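Surface-associated protein (Methylococcus capsulatus, PDB 2VOV) is a secreted copper-binding protein, carrying both copper and calcium, that probably serves copper homeostasis in this methanotrophic bacterium. Local coordinates at residues D210-L216 and D238-Y244; R172-G176 and H222-A226; K161-P165 and A297-E301. One frame throughout, in Å; residues are numbered along the deposited sequence.

Overall arrangement
Contact 1 joins two neighbouring strands of the mixed sheet, contact 2 ties two peripheral loops together, and contact 3 is buried at the far end of strand 165-172. That strand connects them: P165 begins it in contact 3, it leads into the turn R172-G175 of contact 2, and it pairs with strand 239-250 of contact 1. Contacts 1 and 2 touch, their centres 13 Å apart; the centre of contact 3 lies 29 and 34 Å from theirs. Contact 1, partly buried, rests on regular backbone bonds, with a mostly apolar face on one side and a threonine pair on the other. Contacts 2 and 3 each rely on a histidine-carboxylate hydrogen bond, partly buried in contact 2, buried beside the calcium site in contact 3.

Contact 1: residues D210-L216 and D238-Y244; sequences DWTLQGL and DSYTMYY
Two antiparallel β-strands, 210-214 and 239-244, run side by side 4.6 Å apart in the mixed sheet, their directions 173° apart. W211 with M242 and L213 with Y240 are hydrogen-bonded pairs: W211 N-M242 O 3.0 Å, M242 N-W211 O 2.7 Å, L213 N-Y240 O 2.9 Å, Y240 N-L213 O 3.1 Å. These four side chains share one face. W211 (chi1 t) and M242 (m, t, p) make an oblique Met-aromatic contact, M242 SD to W211 CE3 4.0 Å; W211 NE1 bonds E53, and the indole lies about 9 Å from the copper. L213 (t, p) sets CD2 4.2 Å from Y240 CE2; Y240, chi1 p, meets L216 CD1 at its CD2 (3.5 Å), while its OH bonds S63. On the other face T212 and T241, both m, form a non-hydrogen-bonded pair (CA-CA 4.2 Å), hydrogen-bonding OG1 to OG1 at 2.7 Å, T212 OG1 also reaching E50. D210, chi1 m, accepts Y244 N at OD1, 2.8 Å.

Contact 2: residues R172-G176 and H222-A226; sequences RPEGG and HTAPA
A loop-to-loop contact at the periphery of the chain, within its CorA-like part, this one pins the β-turn that follows strand 165-172 against the long connection between strands 209-214 and 239-250. R172 to G175 form a type I turn, closed by G175 N to R172 O at 3.0 Å, with P173 at -62/-20 and E174 at -55/-26. G175 takes phi 99°, psi 2°; a CB there would jam against the carbonyl of E174 and fall 3.1 Å from P225 CG. Across from the turn, T223 to P225 run extended (T223 -131/164, A224 -134/156), and the CA atoms of E174 and A224 come within 4.2 Å.

The one direct hydrogen bond between the segments joins side chains. E174, m at chi1 and p at chi2, folds back so that OE2 accepts from H222 NE2 at 2.6 Å, nearly straight at 173° and close to the imidazole plane; H222 is t at chi1. H222 ND1 bonds the carbonyl of K236, so both ring nitrogens appear to donate, consistent with a charged imidazolium facing the carboxylate. W180 meets the same ring edge-to-face, and M235 packs on both E174 and H222. P173 O packs on side-chain carbons, 3.5 Å from A224 CB and 3.3 Å from P225 CD. One water spans the gap, donating to E174 O at 2.9 Å and lying 3.0 Å from T223 OG1.

Contact 3: residues K161-P165 and A297-E301; sequences KGAHP and ANVLE
Beside the calcium site, a buried histidine joins the loop entering strand 165-172 to strand 290-302. H164, chi1 m and chi2 -65°, hydrogen-bonds through ND1 to OD2 of D250, a calcium ligand, and through NE2 to E301 OE1 at 2.7 Å. The imidazole, about 7 Å from the ion, therefore sits in the second shell, linking a calcium ligand to the strand. E301 is fully extended (chi1 and chi2 t), and its carboxylate also accepts from the backbone NH groups of Y254 and V255.

The backbones join as well. V299 N donates to H164 O at 3.0 Å, and next to it P165 and N298 form an antiparallel non-hydrogen-bonded pair, CA to CA 4.7 Å, with P165 CA 3.5 Å from A297 O. V299, t at chi1, packs its CB 4.0 Å from H164 CB. Farther along, G162 (167/-42) diverges from the strand, and a water fills the gap, donating to G162 O at 2.8 Å and accepting from E301 N at 2.9 Å. Around this junction, L260 of strand 259-260 covers H164, V299 and E301, while A163 packs on C327 and V329 of strand 326-334, in the four-stranded antiparallel sheet.

Contact 1: residues D210-L216 and D238-Y244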
loop_
_atom_site.group_PDB
_atom_site.type_symbol
_atom_site.label_atom_id
_atom_site.label_comp_id
_atom_site.label_asym_id
_atom_site.label_seq_id
_atom_site.Cartn_x
_atom_site.Cartn_y
_atom_site.Cartn_z
ATOM N N ASP A 210 -10.421 -5.818 -1.865
ATOM C CA ASP A 210 -9.930 -6.409 -3.098
ATOM C C ASP A 210 -9.919 -5.293 -4.132
ATOM O O ASP A 210 -10.807 -4.426 -4.134
ATOM C CB ASP A 210 -10.846 -7.534 -3.579
ATOM C CG ASP A 210 -10.766 -8.782 -2.710
ATOM O OD1 ASP A 210 -9.666 -9.092 -2.205
ATOM O OD2 ASP A 210 -11.805 -9.470 -2.561
ATOM N N TRP A 211 -8.925 -5.312 -5.013
ATOM C CA TRP A 211 -8.761 -4.216 -5.963
ATOM C C TRP A 211 -8.673 -4.787 -7.363
ATOM O O TRP A 211 -7.803 -5.603 -7.653
ATOM C CB TRP A 211 -7.487 -3.439 -5.631
ATOM C CG TRP A 211 -7.437 -2.010 -6.145
ATOM C CD1 TRP A 211 -8.487 -1.228 -6.556
ATOM C CD2 TRP A 211 -6.266 -1.188 -6.231
ATOM N NE1 TRP A 211 -8.027 0.031 -6.916
ATOM C CE2 TRP A 211 -6.668 0.076 -6.721
ATOM C CE3 TRP A 211 -4.908 -1.414 -5.962
ATOM C CZ2 TRP A 211 -5.760 1.117 -6.943
ATOM C CZ3 TRP A 211 -4.002 -0.384 -6.188
ATOM C CH2 TRP A 211 -4.434 0.866 -6.675
ATOM N N THR A 212 -9.589 -4.352 -8.223
ATOM C CA THR A 212 -9.739 -4.921 -9.558
ATOM C C THR A 212 -9.654 -3.824 -10.609
ATOM O O THR A 212 -10.150 -2.708 -10.402
ATOM C CB THR A 212 -11.083 -5.664 -9.674
ATOM O OG1 THR A 212 -11.047 -6.799 -8.805
ATOM C CG2 THR A 212 -11.363 -6.142 -11.103
ATOM N N LEU A 213 -9.021 -4.150 -11.731
ATOM C CA LEU A 213 -8.929 -3.250 -12.864
ATOM C C LEU A 213 -9.517 -3.973 -14.065
ATOM O O LEU A 213 -9.128 -5.099 -14.355
ATOM C CB LEU A 213 -7.462 -2.893 -13.121
ATOM C CG LEU A 213 -7.186 -1.903 -14.256
ATOM C CD1 LEU A 213 -7.973 -0.592 -14.067
ATOM C CD2 LEU A 213 -5.685 -1.631 -14.391
ATOM N N GLN A 214 -10.464 -3.347 -14.754
ATOM C CA GLN A 214 -11.017 -3.982 -15.948
ATOM C C GLN A 214 -10.937 -3.042 -17.141
ATOM O O GLN A 214 -10.597 -1.873 -16.995
ATOM C CB GLN A 214 -12.434 -4.486 -15.682
ATOM C CG GLN A 214 -13.378 -3.400 -15.324
ATOM C CD GLN A 214 -14.728 -3.910 -14.803
ATOM O OE1 GLN A 214 -14.911 -5.101 -14.487
ATOM N NE2 GLN A 214 -15.683 -2.994 -14.705
ATOM N N GLY A 215 -11.230 -3.560 -18.332
ATOM C CA GLY A 215 -11.085 -2.775 -19.556
ATOM C C GLY A 215 -9.647 -2.587 -20.021
ATOM O O GLY A 215 -9.340 -1.644 -20.751
ATOM N N LEU A 216 -8.757 -3.484 -19.592
ATOM C CA LEU A 216 -7.352 -3.439 -19.996
ATOM C C LEU A 216 -7.187 -3.856 -21.456
ATOM O O LEU A 216 -8.030 -4.578 -21.986
ATOM C CB LEU A 216 -6.531 -4.381 -19.109
ATOM C CG LEU A 216 -6.170 -3.868 -17.713
ATOM C CD1 LEU A 216 -5.957 -5.019 -16.744
ATOM C CD2 LEU A 216 -4.933 -2.974 -17.803
ATOM N N ASP A 238 -8.930 -9.091 -19.961
ATOM C CA ASP A 238 -9.012 -7.632 -19.894
ATOM C C ASP A 238 -9.071 -7.097 -18.463
ATOM O O ASP A 238 -9.446 -5.941 -18.249
ATOM C CB ASP A 238 -10.275 -7.169 -20.616
ATOM C CG ASP A 238 -11.509 -7.425 -19.789
ATOM O OD1 ASP A 238 -11.604 -8.544 -19.219
ATOM O OD2 ASP A 238 -12.368 -6.505 -19.682
ATOM N N SER A 239 -8.734 -7.941 -17.493
ATOM C CA SER A 239 -8.843 -7.572 -16.086
ATOM C C SER A 239 -7.760 -8.250 -15.268
ATOM O O SER A 239 -7.203 -9.268 -15.678
ATOM C CB SER A 239 -10.203 -7.997 -15.528
ATOM O OG SER A 239 -11.275 -7.477 -16.297
ATOM N N TYR A 240 -7.454 -7.660 -14.117
ATOM C CA TYR A 240 -6.747 -8.368 -13.055
ATOM C C TYR A 240 -7.167 -7.837 -11.699
ATOM O O TYR A 240 -7.679 -6.720 -11.585
ATOM C CB TYR A 240 -5.219 -8.372 -13.221
ATOM C CG TYR A 240 -4.483 -7.064 -12.992
ATOM C CD1 TYR A 240 -4.109 -6.674 -11.712
ATOM C CD2 TYR A 240 -4.111 -6.257 -14.059
ATOM C CE1 TYR A 240 -3.403 -5.493 -11.507
ATOM C CE2 TYR A 240 -3.398 -5.071 -13.867
ATOM C CZ TYR A 240 -3.045 -4.707 -12.578
ATOM O OH TYR A 240 -2.334 -3.550 -12.353
ATOM N N THR A 241 -6.976 -8.675 -10.687
ATOM C CA THR A 241 -7.346 -8.353 -9.310
ATOM C C THR A 241 -6.156 -8.569 -8.382
ATOM O O THR A 241 -5.457 -9.581 -8.461
ATOM C CB THR A 241 -8.541 -9.213 -8.851
ATOM O OG1 THR A 241 -9.673 -8.939 -9.689
ATOM C CG2 THR A 241 -8.914 -8.942 -7.397
ATOM N N MET A 242 -5.910 -7.579 -7.538
ATOM C CA MET A 242 -4.989 -7.713 -6.411
ATOM C C MET A 242 -5.839 -8.040 -5.190
ATOM O O MET A 242 -6.673 -7.241 -4.778
ATOM C CB MET A 242 -4.223 -6.403 -6.216
ATOM C CG MET A 242 -3.371 -6.021 -7.427
ATOM S SD MET A 242 -2.667 -4.353 -7.365
ATOM C CE MET A 242 -1.577 -4.468 -5.943
ATOM N N TYR A 243 -5.674 -9.250 -4.658
ATOM C CA TYR A 243 -6.560 -9.738 -3.606
ATOM C C TYR A 243 -6.096 -9.273 -2.239
ATOM O O TYR A 243 -4.927 -9.435 -1.885
ATOM C CB TYR A 243 -6.689 -11.265 -3.648
ATOM C CG TYR A 243 -7.491 -11.716 -4.861
ATOM C CD1 TYR A 243 -8.881 -11.838 -4.797
ATOM C CD2 TYR A 243 -6.873 -11.941 -6.076
ATOM C CE1 TYR A 243 -9.618 -12.224 -5.915
ATOM C CE2 TYR A 243 -7.602 -12.315 -7.199
ATOM C CZ TYR A 243 -8.971 -12.456 -7.100
ATOM O OH TYR A 243 -9.702 -12.815 -8.225
ATOM N N TYR A 244 -7.019 -8.689 -1.484
ATOM C CA TYR A 244 -6.723 -8.222 -0.137
ATOM C C TYR A 244 -6.370 -9.390 0.778
ATOM O O TYR A 244 -7.110 -10.369 0.846
ATOM C CB TYR A 244 -7.930 -7.498 0.428
ATOM C CG TYR A 244 -7.772 -7.041 1.849
ATOM C CD1 TYR A 244 -7.150 -5.844 2.137
ATOM C CD2 TYR A 244 -8.260 -7.794 2.906
ATOM C CE1 TYR A 244 -7.000 -5.406 3.429
ATOM C CE2 TYR A 244 -8.127 -7.364 4.218
ATOM C CZ TYR A 244 -7.501 -6.166 4.470
ATOM O OH TYR A 244 -7.376 -5.732 5.771
HETATM O O HOH W 1 -9.339 -11.178 -0.580
HETATM O O HOH W 2 -13.418 -7.669 -14.474
#

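Contact 2: residues R172-G176 and H222-A226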
loop_
_atom_site.group_PDB
_atom_site.type_symbol
_atom_site.label_atom_id
_atom_site.label_comp_id
_atom_site.label_asym_id
_atom_site.label_seq_id
_atom_site.Cartn_x
_atom_site.Cartn_y
_atom_site.Cartn_z
ATOM N N ARG A 172 -1.166 -11.889 -5.365
ATOM C CA ARG A 172 -1.227 -11.820 -6.815
ATOM C C ARG A 172 -1.197 -13.264 -7.330
ATOM O O ARG A 172 -0.127 -13.854 -7.463
ATOM C CB ARG A 172 -0.039 -10.992 -7.329
ATOM C CG ARG A 172 0.323 -11.163 -8.797
ATOM C CD ARG A 172 0.965 -9.898 -9.347
ATOM N NE ARG A 172 -0.041 -8.854 -9.602
ATOM C CZ ARG A 172 0.243 -7.617 -10.010
ATOM N NH1 ARG A 172 1.507 -7.221 -10.194
ATOM N NH2 ARG A 172 -0.745 -6.758 -10.241
ATOM N N PRO A 173 -2.388 -13.848 -7.600
ATOM C CA PRO A 173 -2.474 -15.275 -7.969
ATOM C C PRO A 173 -1.734 -15.620 -9.260
ATOM O O PRO A 173 -1.398 -16.784 -9.477
ATOM C CB PRO A 173 -3.980 -15.519 -8.134
ATOM C CG PRO A 173 -4.571 -14.144 -8.369
ATOM C CD PRO A 173 -3.717 -13.213 -7.543
ATOM N N GLU A 174 -1.466 -14.621 -10.094
ATOM C CA GLU A 174 -0.682 -14.809 -11.321
ATOM C C GLU A 174 0.686 -15.435 -11.034
ATOM O O GLU A 174 1.292 -16.067 -11.902
ATOM C CB GLU A 174 -0.513 -13.474 -12.052
ATOM C CG GLU A 174 -1.810 -12.944 -12.668
ATOM C CD GLU A 174 -2.713 -12.205 -11.691
ATOM O OE1 GLU A 174 -2.376 -12.071 -10.492
ATOM O OE2 GLU A 174 -3.786 -11.752 -12.127
ATOM N N GLY A 175 1.190 -15.233 -9.817
ATOM C CA GLY A 175 2.362 -15.986 -9.347
ATOM C C GLY A 175 3.701 -15.282 -9.425
ATOM O O GLY A 175 4.732 -15.856 -9.063
ATOM N N GLY A 176 3.698 -14.031 -9.871
ATOM C CA GLY A 176 4.919 -13.276 -10.065
ATOM C C GLY A 176 4.566 -11.938 -10.668
ATOM O O GLY A 176 3.385 -11.639 -10.851
ATOM N N HIS A 222 -2.619 -13.937 -19.758
ATOM C CA HIS A 222 -2.932 -13.656 -18.366
ATOM C C HIS A 222 -3.278 -14.980 -17.713
ATOM O O HIS A 222 -4.406 -15.473 -17.833
ATOM C CB HIS A 222 -4.086 -12.664 -18.236
ATOM C CG HIS A 222 -4.405 -12.310 -16.817
ATOM N ND1 HIS A 222 -5.661 -11.908 -16.412
ATOM C CD2 HIS A 222 -3.629 -12.297 -15.707
ATOM C CE1 HIS A 222 -5.649 -11.672 -15.111
ATOM N NE2 HIS A 222 -4.428 -11.897 -14.662
ATOM N N THR A 223 -2.291 -15.551 -17.024
ATOM C CA THR A 223 -2.381 -16.916 -16.531
ATOM C C THR A 223 -1.996 -17.013 -15.056
ATOM O O THR A 223 -1.398 -16.096 -14.491
ATOM C CB THR A 223 -1.445 -17.852 -17.325
ATOM O OG1 THR A 223 -0.089 -17.414 -17.164
ATOM C CG2 THR A 223 -1.820 -17.860 -18.813
ATOM N N ALA A 224 -2.352 -18.132 -14.440
ATOM C CA ALA A 224 -1.932 -18.434 -13.075
ATOM C C ALA A 224 -1.441 -19.877 -13.039
ATOM O O ALA A 224 -1.838 -20.684 -13.882
ATOM C CB ALA A 224 -3.084 -18.247 -12.109
ATOM N N PRO A 225 -0.572 -20.207 -12.070
ATOM C CA PRO A 225 -0.102 -21.591 -11.912
ATOM C C PRO A 225 -1.249 -22.572 -11.670
ATOM O O PRO A 225 -2.339 -22.171 -11.259
ATOM C CB PRO A 225 0.805 -21.524 -10.674
ATOM C CG PRO A 225 1.208 -20.079 -10.559
ATOM C CD PRO A 225 0.036 -19.293 -11.083
ATOM N N ALA A 226 -0.993 -23.857 -11.917
ATOM C CA ALA A 226 -2.028 -24.886 -11.809
ATOM C C ALA A 226 -2.661 -24.979 -10.421
ATOM O O ALA A 226 -3.820 -25.371 -10.290
ATOM C CB ALA A 226 -1.473 -26.242 -12.232
HETATM O O HOH W 3 1.240 -17.414 -14.496
#

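Contact 3: residues K161-P165 and A297-E301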
loop_
_atom_site.group_PDB
_atom_site.type_symbol
_atom_site.label_atom_id
_atom_site.label_comp_id
_atom_site.label_asym_id
_atom_site.label_seq_id
_atom_site.Cartn_x
_atom_site.Cartn_y
_atom_site.Cartn_z
ATOM N N LYS A 161 10.101 12.025 16.064
ATOM C CA LYS A 161 8.695 11.621 15.999
ATOM C C LYS A 161 8.081 12.008 14.656
ATOM O O LYS A 161 8.374 13.074 14.116
ATOM C CB LYS A 161 7.892 12.275 17.121
ATOM C CG LYS A 161 8.447 12.057 18.517
ATOM C CD LYS A 161 7.584 12.795 19.551
ATOM C CE LYS A 161 7.922 12.392 20.992
ATOM N NZ LYS A 161 9.302 12.798 21.350
ATOM N N GLY A 162 7.232 11.137 14.115
ATOM C CA GLY A 162 6.524 11.455 12.879
ATOM C C GLY A 162 5.868 10.246 12.252
ATOM O O GLY A 162 4.745 10.328 11.748
ATOM N N ALA A 163 6.581 9.126 12.258
ATOM C CA ALA A 163 6.075 7.904 11.650
ATOM C C ALA A 163 4.896 7.322 12.421
ATOM O O ALA A 163 4.908 7.254 13.647
ATOM C CB ALA A 163 7.194 6.864 11.562
ATOM N N HIS A 164 3.890 6.901 11.661
ATOM C CA HIS A 164 2.840 6.004 12.125
ATOM C C HIS A 164 2.604 5.078 10.940
ATOM O O HIS A 164 1.709 5.314 10.120
ATOM C CB HIS A 164 1.533 6.741 12.445
ATOM C CG HIS A 164 1.572 7.549 13.707
ATOM N ND1 HIS A 164 1.729 6.984 14.958
ATOM C CD2 HIS A 164 1.409 8.879 13.912
ATOM C CE1 HIS A 164 1.692 7.937 15.873
ATOM N NE2 HIS A 164 1.503 9.096 15.267
ATOM N N PRO A 165 3.444 4.046 10.806
ATOM C CA PRO A 165 3.381 3.264 9.577
ATOM C C PRO A 165 2.099 2.454 9.463
ATOM O O PRO A 165 1.542 2.008 10.469
ATOM C CB PRO A 165 4.580 2.318 9.685
ATOM C CG PRO A 165 5.369 2.749 10.858
ATOM C CD PRO A 165 4.512 3.601 11.718
ATOM N N ALA A 297 3.020 2.774 4.017
ATOM C CA ALA A 297 2.875 4.219 3.910
ATOM C C ALA A 297 2.575 4.802 5.299
ATOM O O ALA A 297 2.504 4.045 6.269
ATOM C CB ALA A 297 1.776 4.552 2.894
ATOM N N ASN A 298 2.409 6.122 5.398
ATOM C CA ASN A 298 2.349 6.789 6.701
ATOM C C ASN A 298 1.007 7.432 7.036
ATOM O O ASN A 298 0.313 7.947 6.153
ATOM C CB ASN A 298 3.402 7.892 6.778
ATOM C CG ASN A 298 3.703 8.285 8.205
ATOM O OD1 ASN A 298 3.530 9.441 8.616
ATOM N ND2 ASN A 298 4.140 7.313 8.978
ATOM N N VAL A 299 0.679 7.420 8.326
ATOM C CA VAL A 299 -0.458 8.165 8.877
ATOM C C VAL A 299 0.074 9.336 9.716
ATOM O O VAL A 299 0.933 9.153 10.584
ATOM C CB VAL A 299 -1.329 7.238 9.748
ATOM C CG1 VAL A 299 -2.467 8.020 10.432
ATOM C CG2 VAL A 299 -1.888 6.062 8.914
ATOM N N LEU A 300 -0.436 10.539 9.455
ATOM C CA LEU A 300 0.072 11.730 10.130
ATOM C C LEU A 300 -0.726 12.063 11.392
ATOM O O LEU A 300 -1.952 11.975 11.401
ATOM C CB LEU A 300 0.038 12.934 9.172
ATOM C CG LEU A 300 0.633 14.238 9.713
ATOM C CD1 LEU A 300 2.140 14.111 9.965
ATOM C CD2 LEU A 300 0.329 15.393 8.781
ATOM N N GLU A 301 -0.012 12.462 12.444
ATOM C CA GLU A 301 -0.612 12.920 13.705
ATOM C C GLU A 301 -0.537 14.443 13.774
ATOM O O GLU A 301 0.487 15.043 13.425
ATOM C CB GLU A 301 0.143 12.319 14.899
ATOM C CG GLU A 301 -0.392 12.717 16.277
ATOM C CD GLU A 301 0.325 11.983 17.388
ATOM O OE1 GLU A 301 0.859 10.873 17.128
ATOM O OE2 GLU A 301 0.356 12.519 18.522
HETATM O O HOH W 4 2.852 12.075 12.799
#